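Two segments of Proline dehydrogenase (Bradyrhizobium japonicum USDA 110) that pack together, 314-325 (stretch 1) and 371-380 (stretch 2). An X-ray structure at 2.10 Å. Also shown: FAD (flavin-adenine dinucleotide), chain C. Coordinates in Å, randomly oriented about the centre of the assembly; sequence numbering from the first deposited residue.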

# COMPACT_ATOMS: atom_id res chain seq x y z
N GLN A 314 -5.21 11.09 44.88
CA GLN A 314 -4.60 10.53 43.67
C GLN A 314 -4.53 11.57 42.54
O GLN A 314 -5.55 11.99 41.99
CB GLN A 314 -5.39 9.31 43.19
CG GLN A 314 -5.51 8.18 44.21
CD GLN A 314 -6.86 7.49 44.14
OE1 GLN A 314 -7.90 8.14 44.02
NE2 GLN A 314 -6.85 6.16 44.21
N ALA A 315 -3.31 11.96 42.19
CA ALA A 315 -3.10 12.97 41.16
C ALA A 315 -3.43 12.47 39.76
O ALA A 315 -3.56 13.27 38.84
CB ALA A 315 -1.67 13.50 41.22
N TYR A 316 -3.56 11.16 39.57
CA TYR A 316 -3.91 10.67 38.24
C TYR A 316 -5.38 10.93 37.91
O TYR A 316 -5.81 10.74 36.78
CB TYR A 316 -3.48 9.21 38.01
CG TYR A 316 -4.31 8.10 38.66
CD1 TYR A 316 -5.27 8.37 39.63
CD2 TYR A 316 -4.07 6.77 38.32
CE1 TYR A 316 -6.01 7.33 40.22
CE2 TYR A 316 -4.78 5.73 38.91
CZ TYR A 316 -5.75 6.01 39.86
OH TYR A 316 -6.45 4.97 40.43
N GLN A 317 -6.13 11.42 38.89
CA GLN A 317 -7.52 11.80 38.67
C GLN A 317 -7.62 13.28 38.31
O GLN A 317 -6.95 14.12 38.90
CB GLN A 317 -8.37 11.54 39.91
CG GLN A 317 -8.51 10.08 40.30
CD GLN A 317 -9.81 9.81 41.02
OE1 GLN A 317 -10.87 10.26 40.60
NE2 GLN A 317 -9.74 9.05 42.11
N LYS A 318 -8.47 13.58 37.33
CA LYS A 318 -8.70 14.95 36.93
C LYS A 318 -9.28 15.78 38.09
O LYS A 318 -9.07 16.99 38.15
CB LYS A 318 -9.62 15.00 35.71
CG LYS A 318 -9.13 14.09 34.56
CD LYS A 318 -10.15 14.03 33.42
CE LYS A 318 -9.64 13.16 32.27
NZ LYS A 318 -10.71 12.84 31.27
N ARG A 319 -9.97 15.12 39.02
CA ARG A 319 -10.57 15.80 40.17
C ARG A 319 -9.57 16.12 41.29
O ARG A 319 -9.94 16.74 42.28
CB ARG A 319 -11.73 14.98 40.75
CG ARG A 319 -12.97 14.92 39.86
CD ARG A 319 -14.01 13.96 40.44
NE ARG A 319 -13.51 12.59 40.47
CZ ARG A 319 -14.16 11.57 41.02
NH1 ARG A 319 -15.34 11.76 41.60
NH2 ARG A 319 -13.62 10.35 41.00
N ALA A 320 -8.32 15.71 41.12
CA ALA A 320 -7.34 15.81 42.20
C ALA A 320 -7.21 17.21 42.80
O ALA A 320 -7.22 17.38 44.03
CB ALA A 320 -5.98 15.29 41.74
N SER A 321 -7.08 18.23 41.95
CA SER A 321 -6.89 19.59 42.43
C SER A 321 -8.09 20.07 43.26
O SER A 321 -7.93 20.80 44.24
CB SER A 321 -6.61 20.55 41.27
OG SER A 321 -6.22 21.82 41.75
N ALA A 322 -9.29 19.65 42.86
CA ALA A 322 -10.51 20.02 43.57
C ALA A 322 -10.61 19.31 44.92
O ALA A 322 -11.14 19.86 45.88
CB ALA A 322 -11.74 19.72 42.70
N VAL A 323 -10.11 18.08 44.98
CA VAL A 323 -10.07 17.35 46.25
C VAL A 323 -9.19 18.11 47.25
O VAL A 323 -9.51 18.22 48.44
CB VAL A 323 -9.54 15.92 46.07
CG1 VAL A 323 -9.40 15.24 47.42
CG2 VAL A 323 -10.48 15.12 45.15
N ILE A 324 -8.08 18.64 46.76
CA ILE A 324 -7.17 19.41 47.60
C ILE A 324 -7.85 20.66 48.14
O ILE A 324 -7.73 20.98 49.32
CB ILE A 324 -5.87 19.75 46.85
CG1 ILE A 324 -5.06 18.48 46.60
CG2 ILE A 324 -5.04 20.76 47.64
CD1 ILE A 324 -3.82 18.70 45.76
N ASP A 325 -8.60 21.36 47.29
CA ASP A 325 -9.38 22.52 47.73
C ASP A 325 -10.35 22.12 48.84
O ASP A 325 -10.50 22.83 49.83
CB ASP A 325 -10.18 23.12 46.58
CG ASP A 325 -9.29 23.78 45.52
OD1 ASP A 325 -8.14 24.14 45.83
OD2 ASP A 325 -9.77 23.95 44.38
N MET A 371 0.71 13.10 31.56
CA MET A 371 -0.32 13.97 32.12
C MET A 371 -0.48 13.72 33.63
O MET A 371 -0.72 14.65 34.40
CB MET A 371 -1.66 13.78 31.39
CG MET A 371 -1.74 14.48 30.03
SD MET A 371 -1.62 16.29 30.16
CE MET A 371 -3.20 16.75 30.87
N THR A 372 -0.35 12.47 34.05
CA THR A 372 -0.38 12.17 35.47
C THR A 372 0.82 12.82 36.15
O THR A 372 0.70 13.40 37.23
CB THR A 372 -0.39 10.66 35.75
OG1 THR A 372 -1.69 10.13 35.44
CG2 THR A 372 -0.07 10.37 37.22
N ASP A 373 1.97 12.71 35.50
CA ASP A 373 3.20 13.29 36.03
C ASP A 373 3.10 14.81 36.13
O ASP A 373 3.53 15.39 37.12
CB ASP A 373 4.41 12.88 35.18
CG ASP A 373 4.91 11.48 35.52
OD1 ASP A 373 4.51 10.93 36.57
OD2 ASP A 373 5.72 10.94 34.73
N LEU A 374 2.53 15.44 35.11
CA LEU A 374 2.27 16.87 35.14
C LEU A 374 1.33 17.26 36.26
O LEU A 374 1.57 18.22 36.99
CB LEU A 374 1.66 17.34 33.81
CG LEU A 374 2.59 17.73 32.66
CD1 LEU A 374 1.75 18.27 31.52
CD2 LEU A 374 3.61 18.75 33.11
N ASN A 375 0.22 16.55 36.38
CA ASN A 375 -0.76 16.89 37.40
C ASN A 375 -0.22 16.66 38.81
O ASN A 375 -0.57 17.39 39.75
CB ASN A 375 -2.08 16.12 37.20
CG ASN A 375 -3.26 16.83 37.84
OD1 ASN A 375 -3.47 18.01 37.61
ND2 ASN A 375 -4.04 16.11 38.64
N TYR A 376 0.66 15.67 38.96
CA TYR A 376 1.26 15.40 40.27
C TYR A 376 2.11 16.58 40.72
O TYR A 376 2.00 17.04 41.87
CB TYR A 376 2.09 14.12 40.24
CG TYR A 376 2.61 13.69 41.60
CD1 TYR A 376 1.99 12.66 42.32
CD2 TYR A 376 3.71 14.32 42.18
CE1 TYR A 376 2.47 12.27 43.57
CE2 TYR A 376 4.19 13.95 43.42
CZ TYR A 376 3.57 12.92 44.12
OH TYR A 376 4.06 12.55 45.35
N VAL A 377 2.96 17.09 39.84
CA VAL A 377 3.81 18.22 40.19
C VAL A 377 2.96 19.46 40.45
O VAL A 377 3.20 20.21 41.40
CB VAL A 377 4.90 18.48 39.13
CG1 VAL A 377 5.53 19.86 39.32
CG2 VAL A 377 5.95 17.38 39.20
N ALA A 378 1.94 19.67 39.62
CA ALA A 378 1.02 20.78 39.83
C ALA A 378 0.32 20.68 41.20
O ALA A 378 0.18 21.68 41.90
CB ALA A 378 -0.00 20.85 38.70
N CYS A 379 -0.11 19.48 41.56
CA CYS A 379 -0.77 19.26 42.85
C CYS A 379 0.21 19.42 44.01
O CYS A 379 -0.15 19.89 45.10
CB CYS A 379 -1.43 17.88 42.90
SG CYS A 379 -2.95 17.74 41.90
N ALA A 380 1.46 19.03 43.79
CA ALA A 380 2.49 19.14 44.81
C ALA A 380 2.72 20.62 45.11
O ALA A 380 2.82 21.02 46.27
CB ALA A 380 3.78 18.48 44.34
PA FAD C . 5.79 6.28 38.24
O1A FAD C . 6.50 5.10 37.36
O2A FAD C . 6.41 7.59 38.03
O5B FAD C . 4.23 6.39 37.82
C5B FAD C . 3.47 5.21 37.83
C4B FAD C . 1.98 5.56 37.69
O4B FAD C . 1.54 6.66 36.73
C3B FAD C . 0.88 4.75 38.03
O3B FAD C . 0.90 4.05 39.26
C2B FAD C . -0.32 5.57 37.61
O2B FAD C . -1.03 6.24 38.64
C1B FAD C . 0.17 6.44 36.50
N9A FAD C . 0.02 5.95 35.14
C8A FAD C . 0.63 4.84 34.56
N7A FAD C . 0.24 4.80 33.25
C5A FAD C . -0.62 5.90 33.02
C6A FAD C . -1.35 6.38 31.80
N6A FAD C . -1.25 5.66 30.54
N1A FAD C . -2.09 7.47 31.85
C2A FAD C . -2.19 8.20 33.05
N3A FAD C . -1.49 7.73 34.23
C4A FAD C . -0.72 6.60 34.17
N1 FAD C . -2.34 4.91 45.23
C2 FAD C . -3.70 4.99 45.40
O2 FAD C . -4.53 4.95 44.30
N3 FAD C . -4.26 5.08 46.72
C4 FAD C . -3.44 5.08 47.81
O4 FAD C . -3.97 5.23 49.10
C4X FAD C . -2.01 5.00 47.64
N5 FAD C . -1.10 5.01 48.83
C5X FAD C . 0.30 4.93 48.64
C6 FAD C . 1.20 4.93 49.80
C7 FAD C . 2.60 4.85 49.61
C7M FAD C . 3.51 4.83 50.82
C8 FAD C . 3.16 4.78 48.24
C8M FAD C . 4.68 4.68 48.00
C9 FAD C . 2.30 4.77 47.13
C9A FAD C . 0.84 4.85 47.32
N10 FAD C . -0.06 4.84 46.17
C10 FAD C . -1.49 4.93 46.37
C1' FAD C . 0.45 4.93 44.76
C2' FAD C . 0.67 3.59 44.02
O2' FAD C . 0.69 2.52 44.96
C3' FAD C . 1.96 3.68 43.19
O3' FAD C . 3.10 3.54 44.04
C4' FAD C . 2.08 5.03 42.40
O4' FAD C . 0.97 5.46 41.69
C5' FAD C . 3.37 5.09 41.54
O5' FAD C . 3.80 6.41 41.27
P FAD C . 5.43 6.67 41.07
O1P FAD C . 5.71 8.31 40.90
O2P FAD C . 6.15 6.10 42.21
O3P FAD C . 5.89 5.78 39.79
O HOH W 1 -6.44 17.72 39.15

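Stretch 2 is helical throughout, its backbone held by i to i+4 hydrogen bonds such as N375 N to M371 O (2.9 Å) and C379 N to N375 O (2.8 Å). Stretch 1 reaches its helix only at A320, after two successive type I turns, Q314 to Q317 and Q317 to A320, closed by Q317 N to Q314 O (3.2 Å) and A320 N to Q317 O (3.1 Å). The two helices run nearly parallel, at 18°, but their axes come no closer than 10.3 Å. The turns lie nearer: the CA atoms of Y316 and T372 are 4.7 Å apart, those of A315 and Y376 5.1 Å. Much of the contact is therefore made by a loop laid against a helix, and it is small, burying 358 Å² in all.

At A315 a small residue suits the close approach. A315 directs its CB toward the helix, 3.6 Å from Y376 CA, so that its methyl group rests on the backbone itself; the same CB lies 3.9 Å from Y376 CD1. No atom beyond CB needs to be accommodated in this narrow space.

The one direct hydrogen bond between the stretches runs from N375 ND2 to A315 O, 2.9 Å long and nearly straight at 171°. A carbonyl in a turn can lack a backbone partner, and the asparagine amide, on a short side chain with chi1 in the t well, supplies a donor. The same nitrogen also donates to water 1 (N375 ND2 to water O, 2.9 Å). That water accepts from S321 N and donates to K318 O, each 2.9 Å from its oxygen, so N375 is tied to the loop and to the first turn of the following helix.

One helical turn further along, C379 presents a compact, polarizable sulfur to apolar neighbours. A320 CB lies 3.9 Å from C379 SG, while I324, one turn after A320, extends its longer side chain to bring CD1 within 3.8 Å of C379 CB. Alanine suits the closer approach and isoleucine spans the wider gap.

At the other end, T372 OG1 packs 3.3 Å from Y316 CB and donates a hydrogen bond to FAD N3A (2.7 Å), a role for which a short hydroxyl side chain is well suited. The Y316 ring leads away from stretch 2, with CD2 3.1 Å from FAD O2B, and Q314 NE2 donates to FAD O2 (2.6 Å). Both stretches thus contribute to binding the flavin cofactor of this dehydrogenase.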